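Local coordinates for protein DyP-type peroxidase (Pleurotus ostreatus, PDB 6FSL) that binds heme b and, as a dye-decolorizing peroxidase, probably uses hydrogen peroxide to oxidise dyes and other substrates, at residues F187-G192 with R282-A287; I193-V198 with R352-G357. The protein carries 1 engineered substitution. All coordinates share one frame; numbering follows the deposited sequence.

Contact 1: F187-G192 with R282-A287; sequences FGWLDG and RWKSGA. Engineered in segment 187-192: W189 (natural residue Phe). With HEM (protoporphyrin IX containing Fe), chain C.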
loop_
_atom_site.group_PDB
_atom_site.type_symbol
_atom_site.label_atom_id
_atom_site.label_comp_id
_atom_site.label_asym_id
_atom_site.label_seq_id
_atom_site.Cartn_x
_atom_site.Cartn_y
_atom_site.Cartn_z
ATOM N N PHE A 187 -14.601 1.561 -1.253
ATOM C CA PHE A 187 -15.370 2.525 -0.450
ATOM C C PHE A 187 -15.795 3.715 -1.269
ATOM O O PHE A 187 -16.774 4.371 -0.900
ATOM C CB PHE A 187 -14.622 3.060 0.775
ATOM C CG PHE A 187 -14.278 2.025 1.792
ATOM C CD1 PHE A 187 -15.224 1.101 2.224
ATOM C CD2 PHE A 187 -12.993 2.002 2.375
ATOM C CE1 PHE A 187 -14.904 0.160 3.190
ATOM C CE2 PHE A 187 -12.676 1.061 3.348
ATOM C CZ PHE A 187 -13.641 0.139 3.749
ATOM N N GLY A 188 -15.085 4.002 -2.354
ATOM C CA GLY A 188 -15.521 5.039 -3.290
ATOM C C GLY A 188 -14.505 6.126 -3.594
ATOM O O GLY A 188 -14.785 6.983 -4.414
ATOM N N TRP A 189 -13.333 6.083 -2.962
ATOM C CA TRP A 189 -12.329 7.147 -3.039
ATOM C C TRP A 189 -11.318 6.880 -4.150
ATOM O O TRP A 189 -10.839 5.753 -4.285
ATOM C CB TRP A 189 -11.573 7.277 -1.699
ATOM C CG TRP A 189 -12.259 8.157 -0.744
ATOM C CD1 TRP A 189 -11.922 9.459 -0.421
ATOM C CD2 TRP A 189 -13.430 7.849 -0.004
ATOM N NE1 TRP A 189 -12.812 9.954 0.493
ATOM C CE2 TRP A 189 -13.753 8.997 0.763
ATOM C CE3 TRP A 189 -14.248 6.722 0.078
ATOM C CZ2 TRP A 189 -14.864 9.056 1.593
ATOM C CZ3 TRP A 189 -15.362 6.764 0.922
ATOM C CH2 TRP A 189 -15.660 7.927 1.674
ATOM N N LEU A 190 -10.981 7.932 -4.902
ATOM C CA LEU A 190 -9.872 7.914 -5.868
ATOM C C LEU A 190 -8.585 7.574 -5.175
ATOM O O LEU A 190 -8.186 8.273 -4.252
ATOM C CB LEU A 190 -9.707 9.295 -6.527
ATOM C CG LEU A 190 -8.652 9.447 -7.632
ATOM C CD1 LEU A 190 -8.851 8.430 -8.741
ATOM C CD2 LEU A 190 -8.721 10.865 -8.205
ATOM N N ASP A 191 -7.936 6.511 -5.612
ATOM C CA ASP A 191 -6.736 6.021 -4.957
ATOM C C ASP A 191 -5.608 6.134 -5.912
ATOM O O ASP A 191 -5.823 6.125 -7.115
ATOM C CB ASP A 191 -6.893 4.548 -4.549
ATOM C CG ASP A 191 -5.937 4.139 -3.431
ATOM O OD1 ASP A 191 -5.316 5.040 -2.807
ATOM O OD2 ASP A 191 -5.824 2.927 -3.156
ATOM N N GLY A 192 -4.395 6.198 -5.378
ATOM C CA GLY A 192 -3.182 6.284 -6.193
ATOM C C GLY A 192 -2.681 7.691 -6.479
ATOM O O GLY A 192 -1.852 7.879 -7.375
ATOM N N ARG A 282 -9.640 13.333 2.050
ATOM C CA ARG A 282 -10.004 13.736 0.692
ATOM C C ARG A 282 -11.453 13.436 0.434
ATOM O O ARG A 282 -11.991 12.496 1.021
ATOM C CB ARG A 282 -9.221 12.950 -0.346
ATOM C CG ARG A 282 -7.770 13.315 -0.478
ATOM C CD ARG A 282 -7.108 12.421 -1.515
ATOM N NE ARG A 282 -5.663 12.614 -1.467
ATOM C CZ ARG A 282 -4.996 13.584 -2.080
ATOM N NH1 ARG A 282 -5.610 14.469 -2.832
ATOM N NH2 ARG A 282 -3.673 13.649 -1.962
ATOM N N TRP A 283 -12.072 14.192 -0.483
ATOM C CA TRP A 283 -13.406 13.819 -1.047
ATOM C C TRP A 283 -13.246 12.602 -1.936
ATOM O O TRP A 283 -12.138 12.304 -2.378
ATOM C CB TRP A 283 -14.058 14.973 -1.827
ATOM C CG TRP A 283 -14.312 16.143 -0.962
ATOM C CD1 TRP A 283 -13.456 17.198 -0.737
ATOM C CD2 TRP A 283 -15.465 16.380 -0.135
ATOM N NE1 TRP A 283 -14.022 18.080 0.151
ATOM C CE2 TRP A 283 -15.248 17.604 0.540
ATOM C CE3 TRP A 283 -16.672 15.705 0.066
ATOM C CZ2 TRP A 283 -16.198 18.161 1.409
ATOM C CZ3 TRP A 283 -17.602 16.250 0.930
ATOM C CH2 TRP A 283 -17.359 17.476 1.589
ATOM N N LYS A 284 -14.337 11.895 -2.198
ATOM C CA LYS A 284 -14.247 10.707 -3.050
ATOM C C LYS A 284 -13.560 11.024 -4.380
ATOM O O LYS A 284 -12.689 10.263 -4.842
ATOM C CB LYS A 284 -15.613 10.109 -3.290
ATOM C CG LYS A 284 -16.118 9.335 -2.118
ATOM C CD LYS A 284 -17.601 9.065 -2.267
ATOM C CE LYS A 284 -18.000 7.878 -1.410
ATOM N NZ LYS A 284 -19.318 7.342 -1.843
ATOM N N SER A 285 -13.927 12.160 -4.956
ATOM C CA SER A 285 -13.334 12.651 -6.200
ATOM C C SER A 285 -11.809 12.657 -6.216
ATOM O O SER A 285 -11.214 12.528 -7.289
ATOM C CB SER A 285 -13.778 14.091 -6.453
ATOM O OG SER A 285 -13.427 14.946 -5.345
ATOM N N GLY A 286 -11.183 12.841 -5.054
ATOM C CA GLY A 286 -9.745 13.086 -4.958
ATOM C C GLY A 286 -9.396 14.466 -4.399
ATOM O O GLY A 286 -8.231 14.709 -4.058
ATOM N N ALA A 287 -10.378 15.368 -4.312
ATOM C CA ALA A 287 -10.140 16.710 -3.776
ATOM C C ALA A 287 -9.762 16.681 -2.268
ATOM O O ALA A 287 -10.527 16.156 -1.450
ATOM C CB ALA A 287 -11.347 17.590 -3.984
HETATM C CHA HEM C . -3.452 7.227 0.759
HETATM C CHB HEM C . -7.297 4.361 0.976
HETATM C CHC HEM C . -4.676 0.940 3.269
HETATM C CHD HEM C . -1.034 4.110 3.514
HETATM C C1A HEM C . -4.726 6.721 0.585
HETATM C C2A HEM C . -5.797 7.412 -0.066
HETATM C C3A HEM C . -6.869 6.592 0.017
HETATM C C4A HEM C . -6.476 5.421 0.720
HETATM C CMA HEM C . -8.272 6.857 -0.542
HETATM C CAA HEM C . -5.811 8.784 -0.682
HETATM C CBA HEM C . -5.548 8.834 -2.188
HETATM C CGA HEM C . -4.089 8.639 -2.446
HETATM O O1A HEM C . -3.269 9.471 -2.069
HETATM O O2A HEM C . -3.684 7.613 -3.024
HETATM C C1B HEM C . -6.901 3.152 1.591
HETATM C C2B HEM C . -7.760 2.013 1.709
HETATM C C3B HEM C . -7.051 1.036 2.356
HETATM C C4B HEM C . -5.701 1.622 2.606
HETATM C CMB HEM C . -9.189 1.917 1.238
HETATM C CAB HEM C . -7.449 -0.350 2.746
HETATM C CBB HEM C . -8.616 -0.926 2.533
HETATM C C1C HEM C . -3.429 1.501 3.574
HETATM C C2C HEM C . -2.376 0.892 4.294
HETATM C C3C HEM C . -1.320 1.814 4.358
HETATM C C4C HEM C . -1.771 2.989 3.687
HETATM C CMC HEM C . -2.394 -0.514 4.853
HETATM C CAC HEM C . -0.030 1.726 5.076
HETATM C CBC HEM C . 0.189 0.920 6.115
HETATM C C1D HEM C . -1.416 5.178 2.736
HETATM C C2D HEM C . -0.456 6.279 2.451
HETATM C C3D HEM C . -1.156 7.123 1.688
HETATM C C4D HEM C . -2.493 6.558 1.501
HETATM C CMD HEM C . 1.016 6.458 2.894
HETATM C CAD HEM C . -0.602 8.385 1.135
HETATM C CBD HEM C . -0.617 9.534 2.117
HETATM C CGD HEM C . -0.234 10.781 1.338
HETATM O O1D HEM C . -1.077 11.733 1.283
HETATM O O2D HEM C . 0.901 10.815 0.743
HETATM N NA HEM C . -5.194 5.537 1.128
HETATM N NB HEM C . -5.735 2.886 2.177
HETATM N NC HEM C . -3.063 2.795 3.283
HETATM N ND HEM C . -2.625 5.406 2.193
HETATM FE FE HEM C . -4.113 4.217 2.180
HETATM O O HOH W 1 -9.515 10.333 -2.683
#

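Contact 2: I193-V198 with R352-G357; sequences ISNPAV and RIIRRG. With HEM (protoporphyrin IX containing Fe), chain C.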
loop_
_atom_site.group_PDB
_atom_site.type_symbol
_atom_site.label_atom_id
_atom_site.label_comp_id
_atom_site.label_asym_id
_atom_site.label_seq_id
_atom_site.Cartn_x
_atom_site.Cartn_y
_atom_site.Cartn_z
ATOM N N ILE A 193 -3.171 8.666 -5.716
ATOM C CA ILE A 193 -2.833 10.067 -5.925
ATOM C C ILE A 193 -1.444 10.458 -5.384
ATOM O O ILE A 193 -0.639 11.016 -6.102
ATOM C CB ILE A 193 -3.905 10.975 -5.335
ATOM C CG1 ILE A 193 -5.242 10.687 -6.035
ATOM C CG2 ILE A 193 -3.531 12.442 -5.538
ATOM C CD1 ILE A 193 -6.429 11.366 -5.384
ATOM N N SER A 194 -1.155 10.157 -4.130
ATOM C CA SER A 194 0.066 10.645 -3.515
ATOM C C SER A 194 1.105 9.532 -3.376
ATOM O O SER A 194 0.951 8.630 -2.582
ATOM C CB SER A 194 -0.269 11.274 -2.164
ATOM O OG SER A 194 0.823 12.016 -1.646
ATOM N N ASN A 195 2.161 9.593 -4.162
ATOM C CA ASN A 195 3.322 8.748 -3.954
ATOM C C ASN A 195 4.581 9.619 -3.914
ATOM O O ASN A 195 4.583 10.707 -4.477
ATOM C CB ASN A 195 3.436 7.721 -5.074
ATOM C CG ASN A 195 2.740 6.397 -4.762
ATOM O OD1 ASN A 195 2.360 5.691 -5.692
ATOM N ND2 ASN A 195 2.595 6.036 -3.486
ATOM N N PRO A 196 5.657 9.143 -3.256
ATOM C CA PRO A 196 6.853 9.958 -3.216
ATOM C C PRO A 196 7.536 9.960 -4.569
ATOM O O PRO A 196 7.569 8.927 -5.241
ATOM C CB PRO A 196 7.726 9.259 -2.171
ATOM C CG PRO A 196 7.324 7.837 -2.228
ATOM C CD PRO A 196 5.868 7.827 -2.629
ATOM N N ALA A 197 8.028 11.132 -4.960
ATOM C CA ALA A 197 8.893 11.271 -6.113
ATOM C C ALA A 197 10.290 10.837 -5.669
ATOM O O ALA A 197 10.713 11.157 -4.563
ATOM C CB ALA A 197 8.911 12.723 -6.612
ATOM N N VAL A 198 11.010 10.139 -6.538
ATOM C CA VAL A 198 12.353 9.644 -6.229
ATOM C C VAL A 198 13.476 10.368 -6.992
ATOM O O VAL A 198 13.526 10.360 -8.232
ATOM C CB VAL A 198 12.419 8.134 -6.485
ATOM C CG1 VAL A 198 13.766 7.564 -6.048
ATOM C CG2 VAL A 198 11.302 7.453 -5.712
ATOM N N ARG A 352 8.328 6.941 4.169
ATOM C CA ARG A 352 7.588 6.992 2.918
ATOM C C ARG A 352 7.502 5.625 2.285
ATOM O O ARG A 352 8.365 4.802 2.496
ATOM C CB ARG A 352 8.225 7.986 1.942
ATOM C CG ARG A 352 8.428 9.382 2.514
ATOM C CD ARG A 352 7.153 10.011 3.026
ATOM N NE ARG A 352 6.085 10.010 2.039
ATOM C CZ ARG A 352 6.016 10.827 0.984
ATOM N NH1 ARG A 352 6.985 11.748 0.732
ATOM N NH2 ARG A 352 4.954 10.737 0.181
ATOM N N ILE A 353 6.399 5.389 1.557
ATOM C CA ILE A 353 6.198 4.145 0.804
ATOM C C ILE A 353 5.598 4.435 -0.562
ATOM O O ILE A 353 4.837 5.402 -0.725
ATOM C CB ILE A 353 5.318 3.142 1.561
ATOM C CG1 ILE A 353 4.067 3.808 2.115
ATOM C CG2 ILE A 353 6.089 2.521 2.721
ATOM C CD1 ILE A 353 3.008 2.798 2.554
ATOM N N ILE A 354 5.968 3.606 -1.537
ATOM C CA ILE A 354 5.355 3.618 -2.858
ATOM C C ILE A 354 4.270 2.538 -2.873
ATOM O O ILE A 354 4.546 1.373 -2.640
ATOM C CB ILE A 354 6.420 3.349 -3.967
ATOM C CG1 ILE A 354 7.484 4.452 -3.938
ATOM C CG2 ILE A 354 5.789 3.257 -5.353
ATOM C CD1 ILE A 354 8.548 4.361 -5.009
ATOM N N ARG A 355 3.042 2.929 -3.177
ATOM C CA ARG A 355 1.913 2.012 -3.217
ATOM C C ARG A 355 1.601 1.611 -4.643
ATOM O O ARG A 355 1.640 2.427 -5.557
ATOM C CB ARG A 355 0.700 2.647 -2.580
ATOM C CG ARG A 355 0.943 2.943 -1.114
ATOM C CD ARG A 355 -0.234 3.669 -0.507
ATOM N NE ARG A 355 -0.342 5.015 -1.071
ATOM C CZ ARG A 355 -1.411 5.554 -1.650
ATOM N NH1 ARG A 355 -2.565 4.921 -1.741
ATOM N NH2 ARG A 355 -1.317 6.790 -2.116
ATOM N N ARG A 356 1.323 0.326 -4.820
ATOM C CA ARG A 356 0.909 -0.226 -6.110
ATOM C C ARG A 356 -0.321 -1.105 -5.890
ATOM O O ARG A 356 -0.375 -2.236 -6.342
ATOM C CB ARG A 356 2.039 -1.051 -6.731
ATOM C CG ARG A 356 3.335 -0.302 -6.907
ATOM C CD ARG A 356 3.256 0.833 -7.928
ATOM N NE ARG A 356 4.595 1.397 -8.128
ATOM C CZ ARG A 356 4.911 2.639 -8.500
ATOM N NH1 ARG A 356 3.991 3.531 -8.763
ATOM N NH2 ARG A 356 6.203 2.965 -8.615
ATOM N N GLY A 357 -1.310 -0.554 -5.212
ATOM C CA GLY A 357 -2.517 -1.300 -4.878
ATOM C C GLY A 357 -3.394 -1.606 -6.081
ATOM O O GLY A 357 -3.468 -0.813 -6.994
HETATM C CHA HEM C . -3.452 7.227 0.759
HETATM C CHB HEM C . -7.297 4.361 0.976
HETATM C CHC HEM C . -4.676 0.940 3.269
HETATM C CHD HEM C . -1.034 4.110 3.514
HETATM C C1A HEM C . -4.726 6.721 0.585
HETATM C C2A HEM C . -5.797 7.412 -0.066
HETATM C C3A HEM C . -6.869 6.592 0.017
HETATM C C4A HEM C . -6.476 5.421 0.720
HETATM C CMA HEM C . -8.272 6.857 -0.542
HETATM C CAA HEM C . -5.811 8.784 -0.682
HETATM C CBA HEM C . -5.548 8.834 -2.188
HETATM C CGA HEM C . -4.089 8.639 -2.446
HETATM O O1A HEM C . -3.269 9.471 -2.069
HETATM O O2A HEM C . -3.684 7.613 -3.024
HETATM C C1B HEM C . -6.901 3.152 1.591
HETATM C C2B HEM C . -7.760 2.013 1.709
HETATM C C3B HEM C . -7.051 1.036 2.356
HETATM C C4B HEM C . -5.701 1.622 2.606
HETATM C CMB HEM C . -9.189 1.917 1.238
HETATM C CAB HEM C . -7.449 -0.350 2.746
HETATM C CBB HEM C . -8.616 -0.926 2.533
HETATM C C1C HEM C . -3.429 1.501 3.574
HETATM C C2C HEM C . -2.376 0.892 4.294
HETATM C C3C HEM C . -1.320 1.814 4.358
HETATM C C4C HEM C . -1.771 2.989 3.687
HETATM C CMC HEM C . -2.394 -0.514 4.853
HETATM C CAC HEM C . -0.030 1.726 5.076
HETATM C CBC HEM C . 0.189 0.920 6.115
HETATM C C1D HEM C . -1.416 5.178 2.736
HETATM C C2D HEM C . -0.456 6.279 2.451
HETATM C C3D HEM C . -1.156 7.123 1.688
HETATM C C4D HEM C . -2.493 6.558 1.501
HETATM C CMD HEM C . 1.016 6.458 2.894
HETATM C CAD HEM C . -0.602 8.385 1.135
HETATM C CBD HEM C . -0.617 9.534 2.117
HETATM C CGD HEM C . -0.234 10.781 1.338
HETATM O O1D HEM C . -1.077 11.733 1.283
HETATM O O2D HEM C . 0.901 10.815 0.743
HETATM N NA HEM C . -5.194 5.537 1.128
HETATM N NB HEM C . -5.735 2.886 2.177
HETATM N NC HEM C . -3.063 2.795 3.283
HETATM N ND HEM C . -2.625 5.406 2.193
HETATM FE FE HEM C . -4.113 4.217 2.180
HETATM O O HOH W 2 2.893 8.984 0.026
HETATM O O HOH W 3 2.473 6.334 -0.961
#

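Contact 1: F187-G192 with R282-A287
R282 meets W189, an engineered residue in place of the natural phenylalanine, through its backbone: the indole NE1 donates to R282 O at 2.7 Å. The acceptor lies in the ring plane, but seen from R282 the donor stands about 40° above the carbonyl plane. The R282 chain, extended from CG to NE, runs on toward the heme propionate, while NH1 turns back to hold G286 O and NH2 bonds N308. W283 opens a type I turn that ends at G286; its carbonyl is linked to L190 O by one water, and its own indole NE1 is tied to T292 O. At K284 the two backbones draw nearest, beside W189. The lysine CG sits squarely over the six-membered ring of W189, 3.6 Å from the centroid, a CH-pi contact, and its CB lies 3.4 Å from G188 O. G188 has a positive phi (126°), which suits glycine. K284 O accepts from L190 N at 2.9 Å, nearly straight (171°). S285 uses OG in an ST turn with A287 N and also bonds D296, while its carbonyl faces L190 CD2. G286, with a positive phi, lets the turn close beside that leucine methyl. The bond from L190 N to K284 O joins the loops backbone to backbone; the indole bond belongs to the engineered residue. G192 N donates to propionate O2A, so the joined chain also binds the heme.

Contact 2: I193-V198 with R352-G357
This is a buried contact in the heme pocket, polar beside the cofactor and apolar farther along, where the loop leading into strand 197-198 crosses the start of strand 354-360, an edge strand of the eight-stranded antiparallel sheet in this DyP-type peroxidase. R355 joins the loop to the cofactor. Its NH2 donates to S194 O at 3.0 Å, with the carbonyl oxygen close to the guanidinium plane, and to heme O2A at 2.7 Å. The heme atom C4D lies 3.5 Å above the centre of the guanidinium. A bend at chi3 (-68°) brings the flat group over the porphyrin. Arginine suits this place because it can serve a carboxylate, a carbonyl and a ring system at once. S194 carries the other propionate: OG, anti to the backbone N (chi1 -168°), bonds O2D, and N308 bonds the same hydroxyl. The backbone N atoms of I193 and S194 donate to the two oxygens of the first propionate, adding to the compensation of its charge that probably comes mainly from R355. Farther along, P196 lies between two partners: its CB covers one face of the R352 guanidinium, whose charge also meets Y334 in a cation-pi contact, while its CG is 3.8 Å from I354 CG1. V198 CG2 touches the tip of I354. Two waters bridge the segments near S194 O: one, close to heme O2D, accepts from R352 NH2 at 2.7 Å, and the other, close to I353 O, accepts from R355 NE at 3.1 Å.

Following the chain from the N terminus, residues 187-192 run straight into 193-198, so the first halves of both contacts form one continuous run that follows strand 166-175 and ends on strand 197-198. Contact 1 closes a loop when the chain returns at 282-287, after helix 268-280; contact 2 closes a longer one at 352-357, on one of the two edge strands of the main sheet. Because the segments alternate in sequence, the two loops cross. Contact 1 thus ties the run to the loop beyond that helix, and contact 2 ties it to the sheet. They meet at the heme, where D191 forms a salt bridge with R355 and I193 packs against R282 and G286.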